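Long-range contacts in AvmM (Streptomyces sp. NBRC 109436, PDB 7FE6), which catalyses macrocyclization in alchivemycin A biosynthesis through a dehydration and Michael-type addition: residues N23-I29 against S44-R50; L62-D68 against S150-F156; K82-W88 against V136-R141; F144-S150 against S186-G190. All blocks are in the same frame, centred on the assembly; numbering follows the deposited sequence.

From the N terminus, interaction 1 comes first: strand 24-29 pairs with strand 40-49 and closes a short loop whose strand 34-35 has crossed to the other sheet of a beta sandwich. Interaction 2 opens at 62-68 and closes only at 150-156, joining two neighbouring strands of that other sheet. Nested within its loop is interaction 3, where 82-88 meets 136-141 in the same sheet as interaction 1; strand 135-144 lies directly beside strand 40-49. Interaction 4 begins at 144-150, inside the span of interaction 2, and ends beyond it at 186-190, so the two cross; they share Ser150. Phe28 of interaction 1 packs on Ile155 of interaction 2, bridging the two sheets.

Interaction 1: residues N23-I29 against S44-R50; sequences NIVADFI and SVFYTNR
The Phe46 ring carries Asp27 O over one face, 3.8 Å above the ring plane and offset toward the rim, while Ile29 CG1 and Ser44 OG come in at its edge; Ile29 CG1 lies 3.5 Å from Phe46 CE1. The Arg50 guanidinium has Thr48 CG2 over one face. These groups belong to, or just follow, an antiparallel strand pair at the margin of one sheet of a beta sandwich. Ile24, Ala26, Phe28, Val45 and Tyr47 turn inward to the opposing sheet, whereas Val25, Asp27, Ile29, Ser44 and Phe46 look the other way, where a second subunit packs on several of them.

Phe46 CG stands between the backbone N and the carbonyl carbon at a chi1 of 33°, well short of a staggered position, and this lays the ring across to the other strand, with CE2 3.5 Å from Asp27 CB. On the inner side Val45 and Phe28 run side by side, and Val45 CG2 makes an off-centre CH-pi contact 4.3 Å from the Phe28 ring centroid. Ile24 CD1 reaches 3.4 Å from Asn49 OD1; OD1 accepts from Gly51 N, and ND2 donates to Tyr53 O and Leu130 O. Arg50 bends at chi2 and crosses Val25 at about a right angle, its CG 3.6 Å from Val25 CG2. Its NH1 bonds Leu182 O of the second subunit, and the residue touches bound alchivemycin A, so this strand end borders the ligand pocket. Six backbone hydrogen bonds join the strands proper; just beyond them Arg50 N donates to Asn23 O at 2.8 Å, bent to 140° at the hydrogen.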
# COMPACT_ATOMS: atom_id res chain seq x y z
N ASN A 23 -9.57 9.00 10.32
CA ASN A 23 -9.38 9.82 9.14
C ASN A 23 -7.91 10.15 8.92
O ASN A 23 -7.54 10.57 7.82
CB ASN A 23 -10.19 11.11 9.27
CG ASN A 23 -11.65 10.93 8.88
OD1 ASN A 23 -11.99 10.07 8.07
ND2 ASN A 23 -12.52 11.75 9.47
N ILE A 24 -7.07 9.99 9.95
CA ILE A 24 -5.63 10.21 9.85
C ILE A 24 -5.01 8.83 9.63
O ILE A 24 -4.82 8.07 10.59
CB ILE A 24 -5.06 10.88 11.11
CG1 ILE A 24 -5.96 12.02 11.59
CG2 ILE A 24 -3.68 11.42 10.82
CD1 ILE A 24 -6.17 13.14 10.55
N VAL A 25 -4.69 8.53 8.38
CA VAL A 25 -4.22 7.21 7.97
C VAL A 25 -2.71 7.27 7.69
O VAL A 25 -2.11 8.34 7.63
CB VAL A 25 -5.01 6.69 6.75
CG1 VAL A 25 -6.51 6.83 7.01
CG2 VAL A 25 -4.62 7.47 5.49
N ALA A 26 -2.09 6.11 7.49
CA ALA A 26 -0.67 6.06 7.17
C ALA A 26 -0.38 5.03 6.07
O ALA A 26 -1.04 3.98 5.99
CB ALA A 26 0.17 5.75 8.40
N ASP A 27 0.64 5.30 5.25
CA ASP A 27 1.04 4.40 4.18
C ASP A 27 2.54 4.15 4.21
O ASP A 27 3.34 5.03 4.56
CB ASP A 27 0.65 4.95 2.81
CG ASP A 27 -0.84 5.11 2.68
OD1 ASP A 27 -1.56 4.11 2.85
OD2 ASP A 27 -1.31 6.23 2.37
N PHE A 28 2.92 2.92 3.84
CA PHE A 28 4.31 2.51 3.71
C PHE A 28 4.71 2.42 2.24
O PHE A 28 3.90 2.03 1.38
CB PHE A 28 4.55 1.15 4.38
CG PHE A 28 4.53 1.17 5.89
CD1 PHE A 28 5.63 1.64 6.61
CD2 PHE A 28 3.45 0.67 6.60
CE1 PHE A 28 5.63 1.64 8.00
CE2 PHE A 28 3.46 0.67 8.01
CZ PHE A 28 4.54 1.16 8.69
N ILE A 29 5.96 2.76 1.95
CA ILE A 29 6.56 2.56 0.63
C ILE A 29 7.92 1.91 0.83
O ILE A 29 8.74 2.42 1.60
CB ILE A 29 6.72 3.88 -0.16
CG1 ILE A 29 5.37 4.48 -0.53
CG2 ILE A 29 7.53 3.63 -1.44
CD1 ILE A 29 4.60 3.67 -1.58
N SER A 44 9.94 4.60 3.29
CA SER A 44 9.26 5.82 3.63
C SER A 44 7.89 5.47 4.20
O SER A 44 7.34 4.40 3.94
CB SER A 44 9.16 6.81 2.45
OG SER A 44 8.14 6.47 1.52
N VAL A 45 7.39 6.36 5.03
CA VAL A 45 6.08 6.21 5.65
C VAL A 45 5.53 7.62 5.80
O VAL A 45 6.27 8.57 6.09
CB VAL A 45 6.18 5.43 6.99
CG1 VAL A 45 7.30 5.98 7.88
CG2 VAL A 45 4.84 5.40 7.75
N PHE A 46 4.23 7.78 5.59
CA PHE A 46 3.67 9.12 5.58
C PHE A 46 2.25 9.04 6.12
O PHE A 46 1.54 8.06 5.88
CB PHE A 46 3.70 9.76 4.18
CG PHE A 46 3.53 8.78 3.02
CD1 PHE A 46 4.61 8.03 2.55
CD2 PHE A 46 2.29 8.65 2.38
CE1 PHE A 46 4.45 7.14 1.50
CE2 PHE A 46 2.12 7.76 1.32
CZ PHE A 46 3.21 7.01 0.86
N TYR A 47 1.83 10.06 6.86
CA TYR A 47 0.47 10.10 7.35
C TYR A 47 -0.29 11.24 6.68
O TYR A 47 0.28 12.31 6.45
CB TYR A 47 0.43 10.20 8.89
CG TYR A 47 1.13 11.38 9.54
CD1 TYR A 47 2.49 11.32 9.86
CD2 TYR A 47 0.41 12.53 9.92
CE1 TYR A 47 3.15 12.39 10.49
CE2 TYR A 47 1.04 13.60 10.55
CZ TYR A 47 2.42 13.52 10.83
OH TYR A 47 3.04 14.57 11.45
N THR A 48 -1.56 10.99 6.34
CA THR A 48 -2.36 11.86 5.49
C THR A 48 -3.69 12.15 6.17
O THR A 48 -4.32 11.23 6.71
CB THR A 48 -2.63 11.24 4.12
OG1 THR A 48 -1.40 10.97 3.44
CG2 THR A 48 -3.51 12.17 3.25
N ASN A 49 -4.11 13.42 6.14
CA ASN A 49 -5.41 13.78 6.70
C ASN A 49 -6.46 13.50 5.63
O ASN A 49 -6.66 14.30 4.71
CB ASN A 49 -5.44 15.23 7.17
CG ASN A 49 -6.68 15.53 8.01
OD1 ASN A 49 -7.64 14.76 8.01
ND2 ASN A 49 -6.66 16.65 8.73
N ARG A 50 -7.12 12.35 5.75
CA ARG A 50 -8.24 11.98 4.91
C ARG A 50 -9.57 12.53 5.42
O ARG A 50 -10.59 12.35 4.76
CB ARG A 50 -8.33 10.47 4.82
CG ARG A 50 -7.09 9.81 4.28
CD ARG A 50 -7.00 9.98 2.77
NE ARG A 50 -5.97 9.16 2.16
CZ ARG A 50 -5.31 9.49 1.06
NH1 ARG A 50 -5.57 10.65 0.45
NH2 ARG A 50 -4.38 8.69 0.58

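Interaction 2: residues L62-D68 against S150-F156; sequences LVIWFSD and SEHAGIF
Trp65 can be followed outward along Phe156 and on to His152. Its CB lies 4.0 Å from Phe156 CE1 and just as far from Gly154 O. With CG anti to the backbone N (chi1 172°), the indole swings over toward the partner strand: CE3 approaches Phe156 CE1 to 3.8 Å, and at the far rim CZ3 comes 3.6 Å from His152 NE2, with CH2 close behind. The indole and imidazole planes stand at 86°. Gly154 has no CB, and one there would collide with Phe156 CE1.

Beyond the strand, His152 O is gripped twice by Ser67, through N and, at 2.7 Å, through OG. The Asp68 carboxylate clasps the chain where it enters the corner at 151-152. Its OD1 accepts from Ser150 OG and its OD2 from Glu151 N at 2.7 Å, the latter nearly straight at 170°; both donors come from the syn side. Ser150 CB sits squarely over the Phe66 face, 3.9 Å from the ring centroid. His152 ND1 bonds His139 of the third subunit, placing this corner at the trimer interface. Four backbone bonds complete the antiparallel pairing of two inner strands in one sheet of a beta sandwich.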
# COMPACT_ATOMS: atom_id res chain seq x y z
N LEU A 62 6.26 4.99 15.29
CA LEU A 62 6.59 3.75 14.60
C LEU A 62 6.78 2.66 15.64
O LEU A 62 7.49 2.86 16.63
CB LEU A 62 7.86 3.91 13.76
CG LEU A 62 7.98 3.33 12.36
CD1 LEU A 62 6.95 3.92 11.41
CD2 LEU A 62 9.36 3.64 11.88
N VAL A 63 6.11 1.52 15.46
CA VAL A 63 6.19 0.43 16.43
C VAL A 63 6.83 -0.78 15.78
O VAL A 63 6.41 -1.20 14.70
CB VAL A 63 4.81 0.07 17.00
CG1 VAL A 63 4.96 -1.01 18.03
CG2 VAL A 63 4.17 1.29 17.60
N ILE A 64 7.87 -1.32 16.41
CA ILE A 64 8.49 -2.55 15.95
C ILE A 64 8.09 -3.66 16.90
O ILE A 64 8.19 -3.49 18.12
CB ILE A 64 10.02 -2.42 15.85
CG1 ILE A 64 10.37 -1.25 14.92
CG2 ILE A 64 10.60 -3.74 15.35
CD1 ILE A 64 11.85 -1.06 14.70
N TRP A 65 7.59 -4.76 16.36
CA TRP A 65 6.96 -5.83 17.12
C TRP A 65 7.51 -7.17 16.67
O TRP A 65 7.58 -7.44 15.46
CB TRP A 65 5.44 -5.80 16.95
CG TRP A 65 4.69 -6.98 17.56
CD1 TRP A 65 4.64 -7.34 18.88
CD2 TRP A 65 3.83 -7.91 16.87
NE1 TRP A 65 3.83 -8.45 19.05
CE2 TRP A 65 3.32 -8.82 17.84
CE3 TRP A 65 3.46 -8.08 15.53
CZ2 TRP A 65 2.46 -9.86 17.50
CZ3 TRP A 65 2.60 -9.12 15.20
CH2 TRP A 65 2.11 -9.99 16.19
N PHE A 66 7.92 -7.99 17.62
CA PHE A 66 8.27 -9.39 17.37
C PHE A 66 7.21 -10.26 18.02
O PHE A 66 6.98 -10.17 19.22
CB PHE A 66 9.65 -9.74 17.92
CG PHE A 66 10.81 -9.13 17.15
CD1 PHE A 66 10.59 -8.36 16.02
CD2 PHE A 66 12.12 -9.36 17.56
CE1 PHE A 66 11.66 -7.80 15.32
CE2 PHE A 66 13.19 -8.80 16.86
CZ PHE A 66 12.96 -8.02 15.74
N SER A 67 6.57 -11.11 17.22
CA SER A 67 5.52 -11.97 17.74
C SER A 67 6.06 -13.22 18.41
O SER A 67 5.31 -13.90 19.13
CB SER A 67 4.58 -12.39 16.62
OG SER A 67 5.22 -13.36 15.83
N ASP A 68 7.34 -13.56 18.18
CA ASP A 68 7.88 -14.88 18.53
C ASP A 68 9.08 -14.80 19.46
O ASP A 68 9.84 -15.76 19.56
CB ASP A 68 8.23 -15.65 17.26
CG ASP A 68 9.18 -14.88 16.34
OD1 ASP A 68 9.36 -13.67 16.55
OD2 ASP A 68 9.71 -15.50 15.39
N SER A 150 13.56 -13.05 13.52
CA SER A 150 12.15 -13.19 13.86
C SER A 150 11.40 -13.74 12.65
O SER A 150 11.64 -13.31 11.52
CB SER A 150 11.56 -11.85 14.29
OG SER A 150 10.17 -11.98 14.51
N GLU A 151 10.48 -14.67 12.90
CA GLU A 151 9.74 -15.29 11.82
C GLU A 151 8.34 -14.70 11.62
O GLU A 151 7.65 -15.08 10.67
CB GLU A 151 9.71 -16.80 12.04
CG GLU A 151 11.10 -17.35 11.73
CD GLU A 151 11.50 -16.96 10.30
OE1 GLU A 151 10.76 -17.40 9.38
OE2 GLU A 151 12.46 -16.15 10.11
N HIS A 152 7.93 -13.77 12.47
CA HIS A 152 6.73 -12.98 12.19
C HIS A 152 6.81 -11.70 13.01
O HIS A 152 6.66 -11.74 14.24
CB HIS A 152 5.44 -13.75 12.47
CG HIS A 152 4.22 -12.89 12.40
ND1 HIS A 152 3.87 -12.18 11.26
CD2 HIS A 152 3.30 -12.56 13.34
CE1 HIS A 152 2.77 -11.49 11.50
NE2 HIS A 152 2.40 -11.70 12.75
N ALA A 153 7.00 -10.59 12.32
CA ALA A 153 7.23 -9.30 12.94
C ALA A 153 6.47 -8.27 12.13
O ALA A 153 6.02 -8.53 11.01
CB ALA A 153 8.73 -8.96 12.98
N GLY A 154 6.35 -7.08 12.68
CA GLY A 154 5.69 -6.01 11.96
C GLY A 154 6.30 -4.68 12.30
O GLY A 154 6.80 -4.47 13.42
N ILE A 155 6.29 -3.78 11.33
CA ILE A 155 6.45 -2.36 11.59
C ILE A 155 5.06 -1.74 11.52
O ILE A 155 4.30 -1.99 10.57
CB ILE A 155 7.41 -1.70 10.60
CG1 ILE A 155 8.72 -2.47 10.56
CG2 ILE A 155 7.68 -0.27 11.01
CD1 ILE A 155 9.69 -2.01 9.47
N PHE A 156 4.72 -0.94 12.52
CA PHE A 156 3.40 -0.32 12.58
C PHE A 156 3.53 1.19 12.62
O PHE A 156 4.39 1.73 13.31
CB PHE A 156 2.61 -0.77 13.79
CG PHE A 156 2.25 -2.23 13.79
CD1 PHE A 156 3.20 -3.20 14.15
CD2 PHE A 156 0.95 -2.63 13.45
CE1 PHE A 156 2.87 -4.53 14.19
CE2 PHE A 156 0.60 -3.96 13.46
CZ PHE A 156 1.57 -4.93 13.84

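Interaction 3: residues K82-W88 against V136-R141; sequences KVSRADW and VTAHVR
Lys82, whose CD lies beside His139 CD2, ends in an ammonium gripped by two carbonyls: NZ donates to Ser84 O at 2.7 Å, on a lone pair, and to Ala86 O at 2.9 Å. The lysine thus clasps the type II' turn from Val83 to Ala86 that follows its strand. Ser84 N gives a 2.7 Å bond to Thr137 O, and Thr137 N returns a weak one to Ser84 OG. On the face of the sheet away from Lys82 and His139, Val83 CG1 packs 3.6 Å from Val136 CG1.

After the turn the chain comes back and lays Trp88 flat between two side chains. Lys82 CB sits over one face, and the Arg141 guanidinium covers the other with the planes only 10° apart; Arg141 CZ is 3.6 Å from the centroid of the six-membered ring, a cation-pi stack, and CD adds a CH-pi contact. Arg141 NE is also salt-bridged to Glu42. With an alanine at Trp88, the Arg141 guanidinium would lose the ring it lies on, would probably be held mainly through Glu42 and so be freer to turn, and a gap would likely open beside Lys82 CB. Lys82 and His139 exchange backbone bonds in both directions, the regular antiparallel pairing of neighbouring strands in a beta-sandwich sheet.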
# COMPACT_ATOMS: atom_id res chain seq x y z
N LYS A 82 13.97 11.18 8.79
CA LYS A 82 14.01 12.53 8.23
C LYS A 82 12.58 12.88 7.88
O LYS A 82 11.93 12.14 7.13
CB LYS A 82 14.93 12.54 7.01
CG LYS A 82 14.70 13.59 5.97
CD LYS A 82 15.14 13.03 4.62
CE LYS A 82 15.77 14.06 3.74
NZ LYS A 82 14.85 15.21 3.48
N VAL A 83 12.07 13.98 8.45
CA VAL A 83 10.68 14.38 8.26
C VAL A 83 10.60 15.25 7.01
O VAL A 83 11.02 16.42 7.03
CB VAL A 83 10.13 15.11 9.49
CG1 VAL A 83 8.67 15.39 9.28
CG2 VAL A 83 10.33 14.27 10.73
N SER A 84 10.07 14.68 5.93
CA SER A 84 9.93 15.39 4.66
C SER A 84 11.26 16.00 4.23
O SER A 84 12.26 15.27 4.10
CB SER A 84 8.86 16.48 4.76
OG SER A 84 7.61 15.87 4.99
N ARG A 85 11.31 17.32 4.05
CA ARG A 85 12.53 17.96 3.56
C ARG A 85 13.48 18.46 4.67
O ARG A 85 14.48 19.12 4.37
CB ARG A 85 12.18 19.06 2.56
CG ARG A 85 11.66 20.39 3.10
CD ARG A 85 11.27 21.31 1.93
NE ARG A 85 10.73 22.59 2.42
CZ ARG A 85 9.95 23.43 1.73
NH1 ARG A 85 9.62 23.15 0.46
NH2 ARG A 85 9.54 24.57 2.31
N ALA A 86 13.20 18.17 5.94
CA ALA A 86 14.18 18.45 6.99
C ALA A 86 15.34 17.46 6.88
O ALA A 86 15.35 16.55 6.05
CB ALA A 86 13.53 18.36 8.36
N ASP A 87 16.31 17.61 7.77
CA ASP A 87 17.53 16.82 7.75
C ASP A 87 17.39 15.48 8.48
O ASP A 87 16.54 15.30 9.35
CB ASP A 87 18.65 17.65 8.38
CG ASP A 87 19.17 18.70 7.43
OD1 ASP A 87 18.73 18.70 6.26
OD2 ASP A 87 20.01 19.51 7.86
N TRP A 88 18.28 14.55 8.14
CA TRP A 88 18.32 13.26 8.83
C TRP A 88 18.64 13.46 10.30
O TRP A 88 19.31 14.42 10.69
CB TRP A 88 19.37 12.34 8.21
CG TRP A 88 18.92 11.71 6.93
CD1 TRP A 88 19.20 12.13 5.67
CD2 TRP A 88 18.09 10.54 6.80
NE1 TRP A 88 18.59 11.30 4.75
CE2 TRP A 88 17.88 10.33 5.42
CE3 TRP A 88 17.48 9.68 7.72
CZ2 TRP A 88 17.10 9.28 4.93
CZ3 TRP A 88 16.70 8.65 7.25
CH2 TRP A 88 16.51 8.45 5.86
N VAL A 136 2.45 14.21 5.87
CA VAL A 136 3.80 14.33 6.43
C VAL A 136 4.51 13.00 6.21
O VAL A 136 3.95 11.94 6.49
CB VAL A 136 3.78 14.70 7.93
CG1 VAL A 136 5.19 14.63 8.54
CG2 VAL A 136 3.15 16.08 8.16
N THR A 137 5.76 13.06 5.75
CA THR A 137 6.52 11.86 5.44
C THR A 137 7.71 11.75 6.38
O THR A 137 8.39 12.75 6.66
CB THR A 137 7.06 11.90 3.99
OG1 THR A 137 6.00 11.78 3.04
CG2 THR A 137 8.11 10.80 3.75
N ALA A 138 7.99 10.53 6.83
CA ALA A 138 9.27 10.19 7.42
C ALA A 138 9.97 9.27 6.44
O ALA A 138 9.40 8.25 6.02
CB ALA A 138 9.11 9.53 8.79
N HIS A 139 11.18 9.64 6.04
CA HIS A 139 12.07 8.69 5.40
C HIS A 139 12.84 7.97 6.51
O HIS A 139 13.32 8.62 7.44
CB HIS A 139 13.03 9.42 4.45
CG HIS A 139 12.34 10.16 3.35
ND1 HIS A 139 12.22 9.66 2.07
CD2 HIS A 139 11.72 11.37 3.34
CE1 HIS A 139 11.57 10.53 1.31
NE2 HIS A 139 11.26 11.58 2.06
N VAL A 140 12.91 6.64 6.46
CA VAL A 140 13.38 5.88 7.62
C VAL A 140 14.49 4.92 7.21
O VAL A 140 14.32 4.13 6.28
CB VAL A 140 12.23 5.09 8.28
CG1 VAL A 140 12.72 4.45 9.54
CG2 VAL A 140 11.07 5.96 8.55
N ARG A 141 15.60 4.95 7.94
CA ARG A 141 16.69 4.00 7.75
C ARG A 141 16.77 3.09 8.97
O ARG A 141 16.93 3.57 10.11
CB ARG A 141 18.01 4.72 7.50
CG ARG A 141 18.14 5.34 6.13
CD ARG A 141 19.31 6.33 6.05
NE ARG A 141 19.41 6.92 4.74
CZ ARG A 141 20.07 8.05 4.45
NH1 ARG A 141 20.69 8.74 5.41
NH2 ARG A 141 20.08 8.50 3.20

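Interaction 4: residues F144-S150 against S186-G190; sequences FREGITS and SFRLG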
# COMPACT_ATOMS: atom_id res chain seq x y z
N PHE A 144 18.65 -3.98 11.92
CA PHE A 144 18.73 -4.77 13.13
C PHE A 144 20.13 -5.33 13.26
O PHE A 144 20.80 -5.61 12.27
CB PHE A 144 17.71 -5.90 13.12
CG PHE A 144 16.30 -5.43 13.14
CD1 PHE A 144 15.65 -5.20 14.35
CD2 PHE A 144 15.63 -5.17 11.96
CE1 PHE A 144 14.34 -4.75 14.38
CE2 PHE A 144 14.32 -4.72 11.98
CZ PHE A 144 13.68 -4.51 13.18
N ARG A 145 20.57 -5.48 14.51
CA ARG A 145 21.90 -6.02 14.70
C ARG A 145 21.94 -7.46 14.19
O ARG A 145 20.92 -8.16 14.17
CB ARG A 145 22.30 -5.97 16.19
CG ARG A 145 21.45 -6.85 17.10
CD ARG A 145 21.98 -6.82 18.54
NE ARG A 145 21.28 -7.77 19.40
CZ ARG A 145 21.49 -9.09 19.38
NH1 ARG A 145 22.36 -9.60 18.52
NH2 ARG A 145 20.83 -9.89 20.20
N GLU A 146 23.12 -7.87 13.73
CA GLU A 146 23.32 -9.25 13.32
C GLU A 146 23.02 -10.17 14.49
O GLU A 146 23.22 -9.82 15.66
CB GLU A 146 24.76 -9.44 12.87
CG GLU A 146 25.05 -8.92 11.48
CD GLU A 146 26.51 -9.07 11.10
OE1 GLU A 146 27.26 -9.74 11.85
OE2 GLU A 146 26.91 -8.52 10.04
N GLY A 147 22.54 -11.37 14.18
CA GLY A 147 22.33 -12.34 15.22
C GLY A 147 21.00 -12.27 15.93
O GLY A 147 20.81 -12.99 16.91
N ILE A 148 20.09 -11.41 15.49
CA ILE A 148 18.73 -11.42 16.01
C ILE A 148 17.80 -11.68 14.84
O ILE A 148 18.01 -11.15 13.74
CB ILE A 148 18.40 -10.11 16.77
CG1 ILE A 148 17.07 -10.24 17.52
CG2 ILE A 148 18.42 -8.90 15.84
CD1 ILE A 148 16.87 -9.16 18.61
N THR A 149 16.83 -12.58 15.04
CA THR A 149 15.93 -12.99 13.97
C THR A 149 14.49 -13.01 14.48
O THR A 149 14.23 -12.98 15.69
CB THR A 149 16.26 -14.39 13.45
OG1 THR A 149 16.05 -15.35 14.49
CG2 THR A 149 17.69 -14.46 12.93
N SER A 150 13.56 -13.05 13.52
CA SER A 150 12.15 -13.19 13.86
C SER A 150 11.40 -13.74 12.65
O SER A 150 11.64 -13.31 11.52
CB SER A 150 11.56 -11.85 14.29
OG SER A 150 10.17 -11.98 14.51
N SER A 186 4.01 -6.31 7.60
CA SER A 186 4.52 -7.57 8.14
C SER A 186 5.77 -8.01 7.39
O SER A 186 5.86 -7.88 6.18
CB SER A 186 3.48 -8.68 8.05
OG SER A 186 2.38 -8.39 8.88
N PHE A 187 6.71 -8.57 8.11
CA PHE A 187 7.97 -8.96 7.49
C PHE A 187 8.55 -10.11 8.30
O PHE A 187 8.01 -10.50 9.33
CB PHE A 187 8.93 -7.76 7.39
CG PHE A 187 9.43 -7.27 8.73
CD1 PHE A 187 8.67 -6.42 9.50
CD2 PHE A 187 10.70 -7.65 9.19
CE1 PHE A 187 9.14 -5.96 10.73
CE2 PHE A 187 11.17 -7.21 10.40
CZ PHE A 187 10.40 -6.36 11.18
N ARG A 188 9.61 -10.70 7.77
CA ARG A 188 10.47 -11.59 8.52
C ARG A 188 11.85 -10.95 8.63
O ARG A 188 12.30 -10.26 7.70
CB ARG A 188 10.58 -12.96 7.87
CG ARG A 188 9.33 -13.80 7.96
CD ARG A 188 9.64 -15.22 7.57
NE ARG A 188 10.28 -15.29 6.26
CZ ARG A 188 11.58 -15.50 6.05
NH1 ARG A 188 12.41 -15.67 7.09
NH2 ARG A 188 12.07 -15.54 4.82
N LEU A 189 12.52 -11.18 9.75
CA LEU A 189 13.90 -10.76 9.94
C LEU A 189 14.75 -12.02 9.90
O LEU A 189 14.81 -12.77 10.88
CB LEU A 189 14.06 -10.01 11.26
CG LEU A 189 15.46 -9.58 11.71
CD1 LEU A 189 16.11 -8.66 10.69
CD2 LEU A 189 15.42 -8.96 13.13
N GLY A 190 15.42 -12.25 8.77
CA GLY A 190 16.17 -13.48 8.56
C GLY A 190 16.61 -13.74 7.14
O GLY A 190 16.98 -12.80 6.41
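Ser150 and Leu189 form a single antiparallel hydrogen-bonded pair, each backbone N donating to the other's O at 2.9 Å, just after a type II turn from Arg145 to Ile148 with Gly147 at a positive phi of 87°. Leu189 carries the side-chain contact. A chi1 of 175° turns its CG away from the backbone N and sends both methyls into the loop: CD2 sits over one face of the Phe144 ring toward the rim, 3.6 Å from Phe144 CG, while CD1 is 3.7 Å from Phe144 CD2. Leu189 CD2 also lies 3.4 Å from Ile148 O, and Ile148 CG2 closes in on the same methyl. The loop is the connection by which the chain passes from strand 135-144 in one sheet of the beta sandwich to strand 153-162 in the other, and Leu189, on the neighbouring strand 178-189, fills its inside together with Phe66. Replacing Leu189 with a glycine would probably open a gap under the Phe144 face and beside Ile148, setting the phenyl ring freer to shift. Phe187 meets Phe144 more lightly, CZ to CZ at 4.3 Å. Arg188 makes salt bridges to Glu151 and to Glu42 of the third subunit, while its CB lies 3.8 Å from Ser150 O.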